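Local coordinates for 16S rRNA aminocarboxypropyltransferase (Vulcanisaeta distributa, PDB 5APG), which probably transfers the aminocarboxypropyl group of S-adenosylmethionine to N1-methylpseudouridine in 16S rRNA, the last step in making a hypermodified nucleotide, at residues A[115-120]-A[130-135]; A[60-65]-A[123-128]; A[95-100]-A[147-152]. One frame throughout, in Å; residues are numbered along the deposited sequence.

Contact 1: residues A[115-120]-A[130-135]; sequences AVAAAL and MEVLRL. With EEM ([(3S)-3-amino-4-hydroxy-4-oxo-butyl]-[[(2S,3S,4R,5R)-5-(6-aminopurin-9-yl)-3,4-dihydroxy-oxolan-2-yl]methyl]-methyl-selanium), chain D.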
loop_
_atom_site.group_PDB
_atom_site.type_symbol
_atom_site.label_atom_id
_atom_site.label_comp_id
_atom_site.label_asym_id
_atom_site.label_seq_id
_atom_site.Cartn_x
_atom_site.Cartn_y
_atom_site.Cartn_z
ATOM N N ALA A 115 -2.044 1.974 2.915
ATOM C CA ALA A 115 -0.935 1.332 2.231
ATOM C C ALA A 115 0.332 2.169 2.308
ATOM O O ALA A 115 1.419 1.639 2.540
ATOM C CB ALA A 115 -1.289 1.067 0.805
ATOM N N VAL A 116 0.190 3.473 2.093
ATOM C CA VAL A 116 1.322 4.385 2.211
ATOM C C VAL A 116 1.890 4.325 3.627
ATOM O O VAL A 116 3.098 4.198 3.816
ATOM C CB VAL A 116 0.918 5.837 1.859
ATOM C CG1 VAL A 116 2.006 6.826 2.279
ATOM C CG2 VAL A 116 0.627 5.955 0.359
ATOM N N ALA A 117 1.015 4.390 4.623
ATOM C CA ALA A 117 1.457 4.364 6.015
ATOM C C ALA A 117 2.133 3.042 6.374
ATOM O O ALA A 117 3.157 3.028 7.057
ATOM C CB ALA A 117 0.288 4.619 6.936
ATOM N N ALA A 118 1.551 1.931 5.926
ATOM C CA ALA A 118 2.155 0.619 6.152
ATOM C C ALA A 118 3.556 0.538 5.546
ATOM O O ALA A 118 4.495 0.055 6.186
ATOM C CB ALA A 118 1.267 -0.485 5.581
ATOM N N ALA A 119 3.694 1.009 4.310
ATOM C CA ALA A 119 4.983 0.996 3.633
ATOM C C ALA A 119 6.004 1.820 4.412
ATOM O O ALA A 119 7.134 1.379 4.634
ATOM C CB ALA A 119 4.848 1.522 2.206
ATOM N N LEU A 120 5.599 3.018 4.819
ATOM C CA LEU A 120 6.452 3.892 5.624
ATOM C C LEU A 120 6.887 3.218 6.924
ATOM O O LEU A 120 8.069 3.224 7.280
ATOM C CB LEU A 120 5.724 5.202 5.943
ATOM C CG LEU A 120 5.508 6.177 4.782
ATOM C CD1 LEU A 120 4.651 7.367 5.220
ATOM C CD2 LEU A 120 6.840 6.648 4.227
HETATM N N MSE A 130 2.555 7.682 11.136
HETATM C CA MSE A 130 1.530 8.160 12.061
HETATM C C MSE A 130 0.990 9.532 11.650
HETATM O O MSE A 130 -0.208 9.790 11.756
HETATM C CB MSE A 130 2.080 8.218 13.490
HETATM C CG MSE A 130 1.042 8.664 14.524
HETATM SE SE MSE A 130 -0.440 7.382 14.587
HETATM C CE MSE A 130 0.534 5.876 15.345
ATOM N N GLU A 131 1.875 10.416 11.198
ATOM C CA GLU A 131 1.461 11.735 10.712
ATOM C C GLU A 131 0.477 11.605 9.553
ATOM O O GLU A 131 -0.494 12.353 9.453
ATOM C CB GLU A 131 2.678 12.555 10.277
ATOM C CG GLU A 131 3.586 12.955 11.421
ATOM C CD GLU A 131 4.941 13.453 10.951
ATOM O OE1 GLU A 131 5.172 13.516 9.723
ATOM O OE2 GLU A 131 5.773 13.778 11.817
ATOM N N VAL A 132 0.748 10.642 8.680
ATOM C CA VAL A 132 -0.127 10.331 7.557
ATOM C C VAL A 132 -1.484 9.787 8.034
ATOM O O VAL A 132 -2.537 10.260 7.608
ATOM C CB VAL A 132 0.552 9.309 6.612
ATOM C CG1 VAL A 132 -0.464 8.602 5.756
ATOM C CG2 VAL A 132 1.608 9.993 5.753
ATOM N N LEU A 133 -1.453 8.805 8.930
ATOM C CA LEU A 133 -2.679 8.165 9.408
ATOM C C LEU A 133 -3.579 9.115 10.197
ATOM O O LEU A 133 -4.801 8.972 10.197
ATOM C CB LEU A 133 -2.339 6.951 10.273
ATOM C CG LEU A 133 -1.797 5.748 9.502
ATOM C CD1 LEU A 133 -1.254 4.698 10.465
ATOM C CD2 LEU A 133 -2.870 5.156 8.597
ATOM N N ARG A 134 -2.977 10.088 10.866
ATOM C CA ARG A 134 -3.749 11.022 11.677
ATOM C C ARG A 134 -4.657 11.925 10.829
ATOM O O ARG A 134 -5.496 12.638 11.365
ATOM C CB ARG A 134 -2.806 11.854 12.556
ATOM C CG ARG A 134 -2.280 11.066 13.762
ATOM C CD ARG A 134 -1.307 11.872 14.613
ATOM N NE ARG A 134 -1.939 13.044 15.204
ATOM C CZ ARG A 134 -1.293 13.951 15.933
ATOM N NH1 ARG A 134 0.004 13.811 16.172
ATOM N NH2 ARG A 134 -1.948 14.994 16.429
ATOM N N LEU A 135 -4.518 11.861 9.504
ATOM C CA LEU A 135 -5.434 12.567 8.604
ATOM C C LEU A 135 -6.868 12.029 8.674
ATOM O O LEU A 135 -7.801 12.684 8.209
ATOM C CB LEU A 135 -4.934 12.498 7.158
ATOM C CG LEU A 135 -3.672 13.301 6.835
ATOM C CD1 LEU A 135 -3.335 13.182 5.354
ATOM C CD2 LEU A 135 -3.850 14.760 7.240
HETATM C C2 EEM D . 0.211 -3.313 -2.066
HETATM N N3 EEM D . -0.367 -2.172 -2.292
HETATM C C4 EEM D . -1.547 -1.910 -1.758
HETATM C "C1'" EEM D . -2.111 0.446 -2.461
HETATM C "C2'" EEM D . -2.113 0.149 -3.981
HETATM C "C3'" EEM D . -3.441 0.381 -4.320
HETATM C "C4'" EEM D . -3.939 1.382 -3.576
HETATM C "C5'" EEM D . -5.344 1.196 -3.136
HETATM O O EEM D . -7.993 4.891 -0.649
HETATM C C EEM D . -8.955 4.919 -1.366
HETATM O OXT EEM D . -9.585 5.952 -1.515
HETATM C CA EEM D . -9.373 3.685 -2.135
HETATM N N EEM D . -10.649 3.948 -2.740
HETATM C CB EEM D . -8.284 3.440 -3.167
HETATM C CG EEM D . -8.323 2.069 -3.811
HETATM SE SE EEM D . -6.565 1.612 -4.601
HETATM C CE EEM D . -6.696 -0.022 -5.632
HETATM O "O4'" EEM D . -3.087 1.221 -2.225
HETATM O "O3'" EEM D . -3.635 0.504 -5.783
HETATM O "O2'" EEM D . -1.309 1.214 -4.500
HETATM N N9 EEM D . -2.381 -0.861 -1.800
HETATM C C8 EEM D . -3.424 -1.189 -1.062
HETATM N N7 EEM D . -3.303 -2.399 -0.566
HETATM C C5 EEM D . -2.121 -2.892 -0.976
HETATM N N1 EEM D . -0.293 -4.282 -1.332
HETATM C C6 EEM D . -1.454 -4.131 -0.766
HETATM N N6 EEM D . -2.028 -5.155 0.013
#
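Ala117 and Val132 bring helix 112-122 and helix 126-133 together, with the CA atom of Ala117 6.4 Å from the CA atom of Val132. No hydrogen bond runs between the two segments. The contact is made by small and branched apolar side chains, all of them buried.

Ala117 sits in the middle. Its CB points toward the second helix and meets the branch point of Leu133. Ala117 CB lies 3.5 Å from Leu133 CG, which is tighter than usual for two carbons. Both methyls of Leu133 close on the same atom, with Ala117 CB 3.6 Å from Leu133 CD2 and 3.9 Å from Leu133 CD1. The methyl of Ala117 thus lies against the branch point of Leu133, nearer to CD2 than to CD1.

Val132 splits its two methyls between two partners. Val132 CG1 comes to 4.2 Å from Ala117 CB. Val132 CG2 reaches the next turn of helix 112-122 and lies 4.1 Å from Leu120 CD1. The side chains of Leu120 and Val132 cross at about a right angle. Leu23 and Phe28 also pack on Val132, and Ile143 of helix 141-153 packs on Leu133.

Helix 112-122 also meets the bound ligand, a selenium analogue of S-adenosylmethionine. Ala115 takes no part in the helix packing, but Ala115 CB rests 3.4 Å from N9 of the ligand, where base and ribose join. The main-chain N of Thr112, at the start of this helix, is hydrogen-bonded to the ligand. The arrangement belongs to the S-adenosylmethionine site of the SPOUT fold: helix 112-122 lines the pocket and has helix 126-133 packed against it.

Contact 2: residues A[60-65]-A[123-128]; sequences IAESRG and MGFKDE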
loop_
_atom_site.group_PDB
_atom_site.type_symbol
_atom_site.label_atom_id
_atom_site.label_comp_id
_atom_site.label_asym_id
_atom_site.label_seq_id
_atom_site.Cartn_x
_atom_site.Cartn_y
_atom_site.Cartn_z
ATOM N N ILE A 60 15.981 2.154 -1.315
ATOM C CA ILE A 60 15.434 2.508 -2.620
ATOM C C ILE A 60 14.413 3.642 -2.521
ATOM O O ILE A 60 14.423 4.569 -3.334
ATOM C CB ILE A 60 14.771 1.284 -3.291
ATOM C CG1 ILE A 60 15.804 0.180 -3.509
ATOM C CG2 ILE A 60 14.123 1.677 -4.613
ATOM C CD1 ILE A 60 16.929 0.578 -4.439
ATOM N N ALA A 61 13.536 3.562 -1.523
ATOM C CA ALA A 61 12.549 4.613 -1.282
ATOM C C ALA A 61 13.209 5.966 -1.022
ATOM O O ALA A 61 12.713 6.997 -1.463
ATOM C CB ALA A 61 11.652 4.235 -0.112
ATOM N N GLU A 62 14.324 5.959 -0.298
ATOM C CA GLU A 62 15.065 7.188 -0.023
ATOM C C GLU A 62 15.704 7.791 -1.267
ATOM O O GLU A 62 15.756 9.010 -1.418
ATOM C CB GLU A 62 16.164 6.936 1.008
ATOM C CG GLU A 62 15.683 6.585 2.392
ATOM C CD GLU A 62 16.836 6.276 3.322
ATOM O OE1 GLU A 62 17.781 5.581 2.889
ATOM O OE2 GLU A 62 16.801 6.738 4.480
ATOM N N SER A 63 16.207 6.931 -2.147
ATOM C CA SER A 63 17.018 7.388 -3.271
ATOM C C SER A 63 16.223 7.578 -4.564
ATOM O O SER A 63 16.554 8.448 -5.372
ATOM C CB SER A 63 18.175 6.411 -3.508
ATOM O OG SER A 63 17.699 5.077 -3.635
ATOM N N ARG A 64 15.179 6.776 -4.759
ATOM C CA ARG A 64 14.374 6.861 -5.977
ATOM C C ARG A 64 12.942 7.307 -5.687
ATOM O O ARG A 64 12.293 7.915 -6.538
ATOM C CB ARG A 64 14.347 5.514 -6.719
ATOM C CG ARG A 64 15.644 5.123 -7.442
ATOM C CD ARG A 64 16.480 4.183 -6.588
ATOM N NE ARG A 64 17.670 3.679 -7.276
ATOM C CZ ARG A 64 17.693 2.573 -8.020
ATOM N NH1 ARG A 64 16.586 1.862 -8.199
ATOM N NH2 ARG A 64 18.824 2.187 -8.595
ATOM N N GLY A 65 12.444 6.995 -4.495
ATOM C CA GLY A 65 11.095 7.382 -4.112
ATOM C C GLY A 65 10.138 6.209 -3.983
ATOM O O GLY A 65 10.521 5.053 -4.188
HETATM N N MSE A 123 9.397 0.403 6.482
HETATM C CA MSE A 123 10.707 0.884 6.069
HETATM C C MSE A 123 11.353 1.809 7.106
HETATM O O MSE A 123 12.362 2.455 6.834
HETATM C CB MSE A 123 10.594 1.585 4.714
HETATM C CG MSE A 123 10.163 0.639 3.596
HETATM SE SE MSE A 123 10.267 1.437 1.819
HETATM C CE MSE A 123 8.957 2.854 2.039
ATOM N N GLY A 124 10.770 1.866 8.299
ATOM C CA GLY A 124 11.393 2.583 9.398
ATOM C C GLY A 124 10.958 4.029 9.564
ATOM O O GLY A 124 11.511 4.749 10.392
ATOM N N PHE A 125 9.979 4.461 8.777
ATOM C CA PHE A 125 9.450 5.817 8.913
ATOM C C PHE A 125 8.179 5.801 9.756
ATOM O O PHE A 125 7.105 6.172 9.287
ATOM C CB PHE A 125 9.176 6.436 7.538
ATOM C CG PHE A 125 10.379 6.470 6.636
ATOM C CD1 PHE A 125 11.307 7.494 6.733
ATOM C CD2 PHE A 125 10.577 5.481 5.686
ATOM C CE1 PHE A 125 12.414 7.528 5.904
ATOM C CE2 PHE A 125 11.681 5.507 4.853
ATOM C CZ PHE A 125 12.601 6.532 4.962
ATOM N N LYS A 126 8.308 5.371 11.007
ATOM C CA LYS A 126 7.154 5.207 11.889
ATOM C C LYS A 126 6.463 6.525 12.232
ATOM O O LYS A 126 5.234 6.590 12.272
ATOM C CB LYS A 126 7.575 4.497 13.176
ATOM C CG LYS A 126 8.027 3.067 12.945
ATOM C CD LYS A 126 8.451 2.384 14.237
ATOM C CE LYS A 126 8.620 0.885 14.017
ATOM N NZ LYS A 126 9.444 0.241 15.074
ATOM N N ASP A 127 7.243 7.572 12.477
ATOM C CA ASP A 127 6.661 8.868 12.824
ATOM C C ASP A 127 5.871 9.423 11.644
ATOM O O ASP A 127 4.757 9.920 11.806
ATOM C CB ASP A 127 7.743 9.857 13.246
ATOM C CG ASP A 127 8.368 9.506 14.582
ATOM O OD1 ASP A 127 7.795 8.671 15.312
ATOM O OD2 ASP A 127 9.429 10.073 14.905
ATOM N N GLU A 128 6.461 9.330 10.459
ATOM C CA GLU A 128 5.799 9.752 9.233
ATOM C C GLU A 128 4.526 8.951 8.971
ATOM O O GLU A 128 3.517 9.501 8.535
ATOM C CB GLU A 128 6.754 9.621 8.043
ATOM C CG GLU A 128 7.913 10.615 8.073
ATOM C CD GLU A 128 9.071 10.164 8.951
ATOM O OE1 GLU A 128 8.974 9.085 9.576
ATOM O OE2 GLU A 128 10.085 10.893 9.010
#
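Met123, a selenomethionine in this crystal, reaches across to the methyl of Ala61 with the end of its side chain. Its CB points toward helix 58-63 and lies 4.0 Å from CD2 of the Phe125 ring, in its own segment. CG is opposite the carbonyl carbon (chi1 -64°) and carries the chain onward without touching Ala61. The selenium is the first atom to make the crossing, with Met123 SE 3.7 Å from Ala61 CB. A bend at chi3 (-63°) then turns the last methyl back to the same partner, so that Met123 CE is also 3.7 Å from Ala61 CB. Leu53 and Asp57 pack on Met123 as well.

Glu62 and Phe125 meet next to this pair. Glu62 CG comes to 4.0 Å from Phe125 CZ, at the edge of the ring and near its plane. The carboxylate is turned 66° from the ring plane.

Gly124, with positive phi, is the C' residue of a Schellman motif that ends helix 112-122. Phe125 follows at the N-cap position of helix 126-133.

Across the two segments there is no hydrogen bond. The polar link is made by Arg58, one turn before Glu62 on the helix, which forms a salt bridge to Glu62 OE2, donates to Met123 O and makes a cation-pi contact with Phe125. The chemistry implies an apolar core whose exposed border is tied by one arginine, its charge probably balanced in part by Glu62, while Met123 O accepts a hydrogen bond.

Contact 3: residues A[95-100]-A[147-152]; sequences LLIAAN and QKYLER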
loop_
_atom_site.group_PDB
_atom_site.type_symbol
_atom_site.label_atom_id
_atom_site.label_comp_id
_atom_site.label_asym_id
_atom_site.label_seq_id
_atom_site.Cartn_x
_atom_site.Cartn_y
_atom_site.Cartn_z
ATOM N N LEU A 95 0.846 -8.970 4.770
ATOM C CA LEU A 95 -0.566 -9.066 5.108
ATOM C C LEU A 95 -0.935 -8.227 6.324
ATOM O O LEU A 95 -0.380 -8.406 7.412
ATOM C CB LEU A 95 -0.946 -10.527 5.349
ATOM C CG LEU A 95 -2.447 -10.748 5.532
ATOM C CD1 LEU A 95 -3.186 -10.460 4.233
ATOM C CD2 LEU A 95 -2.715 -12.154 6.007
ATOM N N LEU A 96 -1.885 -7.317 6.131
ATOM C CA LEU A 96 -2.336 -6.427 7.190
ATOM C C LEU A 96 -3.855 -6.342 7.184
ATOM O O LEU A 96 -4.506 -6.679 6.194
ATOM C CB LEU A 96 -1.718 -5.035 7.023
ATOM C CG LEU A 96 -0.205 -4.969 7.248
ATOM C CD1 LEU A 96 0.404 -3.747 6.561
ATOM C CD2 LEU A 96 0.117 -4.961 8.738
ATOM N N ILE A 97 -4.414 -5.892 8.299
ATOM C CA ILE A 97 -5.855 -5.791 8.453
ATOM C C ILE A 97 -6.294 -4.341 8.254
ATOM O O ILE A 97 -5.726 -3.433 8.856
ATOM C CB ILE A 97 -6.291 -6.290 9.843
ATOM C CG1 ILE A 97 -5.790 -7.721 10.080
ATOM C CG2 ILE A 97 -7.793 -6.214 9.999
ATOM C CD1 ILE A 97 -6.234 -8.705 9.016
ATOM N N ALA A 98 -7.295 -4.126 7.407
ATOM C CA ALA A 98 -7.790 -2.776 7.136
ATOM C C ALA A 98 -8.491 -2.195 8.359
ATOM O O ALA A 98 -9.162 -2.914 9.101
ATOM C CB ALA A 98 -8.738 -2.781 5.934
ATOM N N ALA A 99 -8.331 -0.890 8.562
ATOM C CA ALA A 99 -8.970 -0.201 9.677
ATOM C C ALA A 99 -9.993 0.832 9.211
ATOM O O ALA A 99 -10.700 1.417 10.029
ATOM C CB ALA A 99 -7.921 0.470 10.552
ATOM N N ASN A 100 -10.062 1.068 7.903
ATOM C CA ASN A 100 -11.007 2.043 7.361
ATOM C C ASN A 100 -12.448 1.543 7.524
ATOM O O ASN A 100 -12.674 0.337 7.612
ATOM C CB ASN A 100 -10.679 2.345 5.889
ATOM C CG ASN A 100 -10.950 1.176 4.968
ATOM O OD1 ASN A 100 -12.103 0.856 4.679
ATOM N ND2 ASN A 100 -9.884 0.543 4.478
ATOM N N GLN A 147 -0.502 -4.023 15.216
ATOM C CA GLN A 147 0.748 -3.762 15.933
ATOM C C GLN A 147 1.691 -4.962 15.985
ATOM O O GLN A 147 2.877 -4.840 15.684
ATOM C CB GLN A 147 0.445 -3.293 17.356
ATOM C CG GLN A 147 1.682 -2.920 18.154
ATOM C CD GLN A 147 2.243 -1.569 17.758
ATOM O OE1 GLN A 147 3.290 -1.485 17.112
ATOM N NE2 GLN A 147 1.554 -0.500 18.150
ATOM N N LYS A 148 1.157 -6.122 16.346
ATOM C CA LYS A 148 1.976 -7.323 16.486
ATOM C C LYS A 148 2.561 -7.791 15.155
ATOM O O LYS A 148 3.680 -8.303 15.112
ATOM C CB LYS A 148 1.163 -8.448 17.122
ATOM C CG LYS A 148 0.943 -8.274 18.614
ATOM C CD LYS A 148 0.280 -9.500 19.219
ATOM C CE LYS A 148 0.202 -9.397 20.736
ATOM N NZ LYS A 148 -0.166 -10.700 21.359
ATOM N N TYR A 149 1.805 -7.614 14.074
ATOM C CA TYR A 149 2.278 -8.003 12.750
ATOM C C TYR A 149 3.327 -7.012 12.261
ATOM O O TYR A 149 4.392 -7.404 11.786
ATOM C CB TYR A 149 1.110 -8.077 11.760
ATOM C CG TYR A 149 -0.120 -8.733 12.339
ATOM C CD1 TYR A 149 -0.038 -9.967 12.973
ATOM C CD2 TYR A 149 -1.361 -8.106 12.278
ATOM C CE1 TYR A 149 -1.160 -10.570 13.517
ATOM C CE2 TYR A 149 -2.488 -8.700 12.821
ATOM C CZ TYR A 149 -2.379 -9.929 13.440
ATOM O OH TYR A 149 -3.495 -10.522 13.980
ATOM N N LEU A 150 3.015 -5.726 12.388
ATOM C CA LEU A 150 3.910 -4.659 11.954
ATOM C C LEU A 150 5.270 -4.719 12.640
ATOM O O LEU A 150 6.294 -4.433 12.018
ATOM C CB LEU A 150 3.264 -3.295 12.205
ATOM C CG LEU A 150 2.193 -2.882 11.196
ATOM C CD1 LEU A 150 1.437 -1.657 11.684
ATOM C CD2 LEU A 150 2.817 -2.627 9.828
ATOM N N GLU A 151 5.279 -5.090 13.919
ATOM C CA GLU A 151 6.524 -5.225 14.671
ATOM C C GLU A 151 7.429 -6.271 14.031
ATOM O O GLU A 151 8.641 -6.074 13.922
ATOM C CB GLU A 151 6.240 -5.589 16.134
ATOM C CG GLU A 151 7.482 -5.666 17.022
ATOM C CD GLU A 151 8.108 -7.054 17.055
ATOM O OE1 GLU A 151 7.368 -8.047 16.889
ATOM O OE2 GLU A 151 9.340 -7.153 17.250
ATOM N N ARG A 152 6.842 -7.385 13.607
ATOM C CA ARG A 152 7.593 -8.437 12.933
ATOM C C ARG A 152 7.985 -8.013 11.522
ATOM O O ARG A 152 9.120 -8.213 11.098
ATOM C CB ARG A 152 6.779 -9.734 12.886
ATOM C CG ARG A 152 6.552 -10.395 14.242
ATOM C CD ARG A 152 7.820 -11.054 14.774
ATOM N NE ARG A 152 8.715 -10.106 15.430
ATOM C CZ ARG A 152 10.040 -10.138 15.334
ATOM N NH1 ARG A 152 10.635 -11.071 14.604
ATOM N NH2 ARG A 152 10.772 -9.233 15.970
#
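Leu96 meets Leu150 through one methyl. Leu96 CD2 lies 3.7 Å from Leu150 CD2 and 3.8 Å from Leu150 CG. The two side chains cross at about a right angle. With CG turned to the side of the backbone N (chi1 -68°), Leu96 puts its CD2 branch on the helix. The same methyl is 4.5 Å from Tyr149 CB, so it rests beside two consecutive residues.

Ile97 is the second point of contact. Its CB points toward the helix, and CG1 comes to the Tyr149 ring obliquely, with Ile97 CG1 4.4 Å from Tyr149 CE2. Here the packing is looser than between the leucines.

Residues 95-100 have no regular secondary structure. They lie in the long connection between strand 89-91 and helix 112-122 of the SPOUT fold. That connection also holds Leu93 and Tyr108, which bind S-adenosylmethionine. Leu96 is joined to Tyr108 by backbone hydrogen bonding, and its side chain is about 7 Å from the bound S-adenosylmethionine analogue. Helix 141-153, which contributes no residue to the ligand pocket, packs on this connection.

Polar bonds place the loop on this helix. Ile97 N is hydrogen-bonded to OD1 of Asn146, and Leu95 O to the hydroxyl of Tyr153. The far end of the loop is held from helix 112-122 instead, where the carboxylate of Glu114 takes two bonds: its OE2 is bonded to Ala99 N and its OE1 to Asn100 ND2. The other end of the same amide, Asn100 OD1, is bonded to the main-chain N of His103, within the connection itself.

How the contacts relate
From the N terminus, helix 58-63 comes first; contact 2 joins it to 123-128 and closes the longest of the three loops. The S-adenosylmethionine-binding loop at 95-100 follows and is closed last, at 147-152, by contact 3. Contact 1, between 115-120 and 130-135, closes a short loop wholly within that span. Contact 2 crosses both others. Contacts 1 and 2 share helix 126-133 and touch where Leu120 O probably accepts a bond from Phe125 N. Contacts 1 and 3 meet at Ala118 and Leu96; contacts 2 and 3 do not touch. Helix 112-122 thus lies between the S-adenosylmethionine-binding loop and helix 126-133.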